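Local coordinates for protein cytosolic malate dehydrogenase (Trichomonas vaginalis, PDB 4UUO) that probably interconverts malate and oxaloacetate with NAD as the cofactor, as a cytosolic member of the lactate/malate dehydrogenase superfamily, at residues K178-G183 with V190-H195. Sequence-based numbering, arbitrary orientation.
Sequences KVCIWG and VPDTTH
W182 and D192 meet through a side-chain hydrogen bond laid beside the backbone pairing of two antiparallel strands. The indole N-H, on NE1 of W182, lies 3.0 Å from OD2 of D192; the bond is nearly straight (162°) and runs close to the indole plane, reaching OD2 on its anti side, somewhat out of the carboxylate plane, which is turned 36° from the ring. CG of D192 stands anti to its own backbone N (chi1 -174°), and the carboxylate lies alongside the indole, with CB at the ring edge. Aspartate suits this buried place because its two oxygens can serve several donors. OD1 accepts from T194 N, closing an Asx turn, and on its syn lone pair from T194 OG1. H195 NE2 is modelled close to OD2 too, but too close for its geometry to be trusted. The carboxylate thus satisfies the indole N-H and ties the turn after the strand to the sheet.

Three backbone hydrogen bonds cross as well. W182 N gives its hydrogen to V190 O, and V190 N returns one to W182 O at 3.0 Å; next along, D192 N bonds to C180 O. I181 CA also lies 3.3 Å from V190 O, a CA-H...O contact. Because P191 has no N-H to offer, it fits the non-hydrogen-bonded position opposite I181, whose CD1 lies 3.8 Å from P191 CA. The backbone N and O of I181 instead bond to the hydroxyls of S265 and S285.

On the W182 face, CB of V190 packs 3.6 Å from W182 CB, a compact branched residue that also packs against W307 and R311 of helix 306-329, while small C180 sets SG against D192 CB. The arrangement is a beta hairpin of the C-terminal alpha/beta domain, and its connecting loop carries H185, the predicted proton acceptor.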
ATOM      1  N   LYS A 178      -0.025 -25.910  -3.876  1.00122.13           N
ATOM      2  CA  LYS A 178      -0.563 -26.566  -5.068  1.00115.53           C
ATOM      3  C   LYS A 178      -2.046 -26.296  -5.355  1.00113.48           C
ATOM      4  O   LYS A 178      -2.786 -27.196  -5.767  1.00106.47           O
ATOM      5  CB  LYS A 178      -0.328 -28.076  -4.973  1.00111.84           C
ATOM      6  CG  LYS A 178       1.141 -28.472  -4.942  1.00112.88           C
ATOM      7  CD  LYS A 178       1.313 -29.965  -4.728  1.00120.50           C
ATOM      8  CE  LYS A 178       2.760 -30.319  -4.431  1.00119.57           C
ATOM      9  NZ  LYS A 178       2.928 -31.775  -4.154  1.00113.76           N
ATOM     10  N   VAL A 179      -2.476 -25.056  -5.146  1.00105.40           N
ATOM     11  CA  VAL A 179      -3.783 -24.631  -5.629  1.00114.54           C
ATOM     12  C   VAL A 179      -3.576 -24.007  -6.998  1.00119.59           C
ATOM     13  O   VAL A 179      -2.444 -23.684  -7.367  1.00128.31           O
ATOM     14  CB  VAL A 179      -4.474 -23.620  -4.683  1.00105.17           C
ATOM     15  CG1 VAL A 179      -4.553 -24.173  -3.264  1.00109.67           C
ATOM     16  CG2 VAL A 179      -3.753 -22.284  -4.706  1.00104.04           C
ATOM     17  N   CYS A 180      -4.654 -23.844  -7.759  1.00101.12           N
ATOM     18  CA  CYS A 180      -4.553 -23.163  -9.042  1.00 93.60           C
ATOM     19  C   CYS A 180      -5.905 -22.717  -9.572  1.00104.78           C
ATOM     20  O   CYS A 180      -6.941 -23.305  -9.261  1.00113.89           O
ATOM     21  CB  CYS A 180      -3.865 -24.053 -10.085  1.00 92.45           C
ATOM     22  SG  CYS A 180      -4.720 -25.612 -10.448  1.00103.43           S
ATOM     23  N   ILE A 181      -5.872 -21.659 -10.373  1.00 95.99           N
ATOM     24  CA  ILE A 181      -7.026 -21.223 -11.131  1.00 95.95           C
ATOM     25  C   ILE A 181      -6.822 -21.607 -12.604  1.00104.74           C
ATOM     26  O   ILE A 181      -5.741 -21.386 -13.159  1.00 94.11           O
ATOM     27  CB  ILE A 181      -7.249 -19.696 -10.991  1.00110.26           C
ATOM     28  CG1 ILE A 181      -7.661 -19.332  -9.555  1.00102.15           C
ATOM     29  CG2 ILE A 181      -8.281 -19.203 -11.999  1.00 71.71           C
ATOM     30  CD1 ILE A 181      -9.065 -19.799  -9.156  1.00 84.60           C
ATOM     31  N   TRP A 182      -7.846 -22.206 -13.217  1.00103.31           N
ATOM     32  CA  TRP A 182      -7.829 -22.515 -14.651  1.00102.37           C
ATOM     33  C   TRP A 182      -8.683 -21.539 -15.465  1.00101.71           C
ATOM     34  O   TRP A 182      -9.714 -21.057 -14.988  1.00101.00           O
ATOM     35  CB  TRP A 182      -8.345 -23.930 -14.925  1.00101.95           C
ATOM     36  CG  TRP A 182      -7.592 -25.068 -14.303  1.00109.01           C
ATOM     37  CD1 TRP A 182      -7.753 -25.562 -13.039  1.00114.93           C
ATOM     38  CD2 TRP A 182      -6.600 -25.892 -14.931  1.00105.57           C
ATOM     39  NE1 TRP A 182      -6.909 -26.624 -12.833  1.00103.91           N
ATOM     40  CE2 TRP A 182      -6.192 -26.849 -13.976  1.00111.59           C
ATOM     41  CE3 TRP A 182      -6.012 -25.907 -16.197  1.00103.15           C
ATOM     42  CZ2 TRP A 182      -5.222 -27.815 -14.255  1.00110.85           C
ATOM     43  CZ3 TRP A 182      -5.047 -26.868 -16.470  1.00107.15           C
ATOM     44  CH2 TRP A 182      -4.666 -27.809 -15.503  1.00103.83           C
ATOM     45  N   GLY A 183      -8.262 -21.271 -16.700  1.00 99.48           N
ATOM     46  CA  GLY A 183      -9.105 -20.592 -17.673  1.00 90.40           C
ATOM     47  C   GLY A 183      -9.151 -19.074 -17.633  1.00 90.96           C
ATOM     48  O   GLY A 183      -8.119 -18.403 -17.573  1.00 81.39           O
ATOM     49  N   VAL A 190     -11.647 -21.636 -12.732  1.00 89.75           N
ATOM     50  CA  VAL A 190     -11.801 -22.926 -12.075  1.00 93.40           C
ATOM     51  C   VAL A 190     -10.939 -23.016 -10.817  1.00104.12           C
ATOM     52  O   VAL A 190      -9.723 -23.191 -10.910  1.00102.14           O
ATOM     53  CB  VAL A 190     -11.438 -24.088 -13.029  1.00 98.58           C
ATOM     54  CG1 VAL A 190     -11.760 -25.429 -12.385  1.00 90.82           C
ATOM     55  CG2 VAL A 190     -12.163 -23.937 -14.363  1.00 78.89           C
ATOM     56  N   PRO A 191     -11.566 -22.879  -9.631  1.00109.00           N
ATOM     57  CA  PRO A 191     -10.836 -23.085  -8.376  1.00109.75           C
ATOM     58  C   PRO A 191     -10.541 -24.563  -8.171  1.00108.78           C
ATOM     59  O   PRO A 191     -11.415 -25.303  -7.723  1.00127.97           O
ATOM     60  CB  PRO A 191     -11.805 -22.557  -7.304  1.00112.31           C
ATOM     61  CG  PRO A 191     -12.832 -21.756  -8.051  1.00103.39           C
ATOM     62  CD  PRO A 191     -12.944 -22.426  -9.385  1.00100.91           C
ATOM     63  N   ASP A 192      -9.325 -24.983  -8.502  1.00103.02           N
ATOM     64  CA  ASP A 192      -8.961 -26.395  -8.453  1.00113.36           C
ATOM     65  C   ASP A 192      -8.233 -26.735  -7.154  1.00121.42           C
ATOM     66  O   ASP A 192      -7.117 -26.274  -6.910  1.00119.12           O
ATOM     67  CB  ASP A 192      -8.099 -26.757  -9.668  1.00109.40           C
ATOM     68  CG  ASP A 192      -7.805 -28.241  -9.763  1.00110.37           C
ATOM     69  OD1 ASP A 192      -8.397 -29.027  -8.994  1.00131.60           O
ATOM     70  OD2 ASP A 192      -6.985 -28.625 -10.623  1.00106.44           O
ATOM     71  N   THR A 193      -8.881 -27.554  -6.329  1.00124.23           N
ATOM     72  CA  THR A 193      -8.351 -27.913  -5.020  1.00115.73           C
ATOM     73  C   THR A 193      -8.111 -29.402  -4.891  1.00111.65           C
ATOM     74  O   THR A 193      -8.162 -29.943  -3.790  1.00120.87           O
ATOM     75  CB  THR A 193      -9.308 -27.490  -3.891  1.00116.60           C
ATOM     76  OG1 THR A 193     -10.662 -27.712  -4.307  1.00127.95           O
ATOM     77  CG2 THR A 193      -9.121 -26.025  -3.554  1.00105.82           C
ATOM     78  N   THR A 194      -7.854 -30.066  -6.012  1.00119.24           N
ATOM     79  CA  THR A 194      -7.708 -31.520  -6.004  1.00111.19           C
ATOM     80  C   THR A 194      -6.245 -31.950  -5.965  1.00110.74           C
ATOM     81  O   THR A 194      -5.940 -33.135  -5.862  1.00138.99           O
ATOM     82  CB  THR A 194      -8.389 -32.144  -7.224  1.00112.10           C
ATOM     83  OG1 THR A 194      -7.714 -31.725  -8.416  1.00132.06           O
ATOM     84  CG2 THR A 194      -9.837 -31.698  -7.289  1.00112.30           C
ATOM     85  N   HIS A 195      -5.347 -30.977  -6.043  1.00114.26           N
ATOM     86  CA  HIS A 195      -3.918 -31.239  -5.940  1.00108.40           C
ATOM     87  C   HIS A 195      -3.342 -30.536  -4.720  1.00118.95           C
ATOM     88  O   HIS A 195      -2.146 -30.621  -4.449  1.00120.86           O
ATOM     89  CB  HIS A 195      -3.186 -30.768  -7.196  1.00111.17           C
ATOM     90  CG  HIS A 195      -4.036 -30.764  -8.426  1.00114.60           C
ATOM     91  ND1 HIS A 195      -4.241 -31.891  -9.196  1.00107.67           N
ATOM     92  CD2 HIS A 195      -4.729 -29.768  -9.026  1.00100.79           C
ATOM     93  CE1 HIS A 195      -5.025 -31.587 -10.212  1.00111.59           C
ATOM     94  NE2 HIS A 195      -5.337 -30.304 -10.133  1.00105.17           N
TER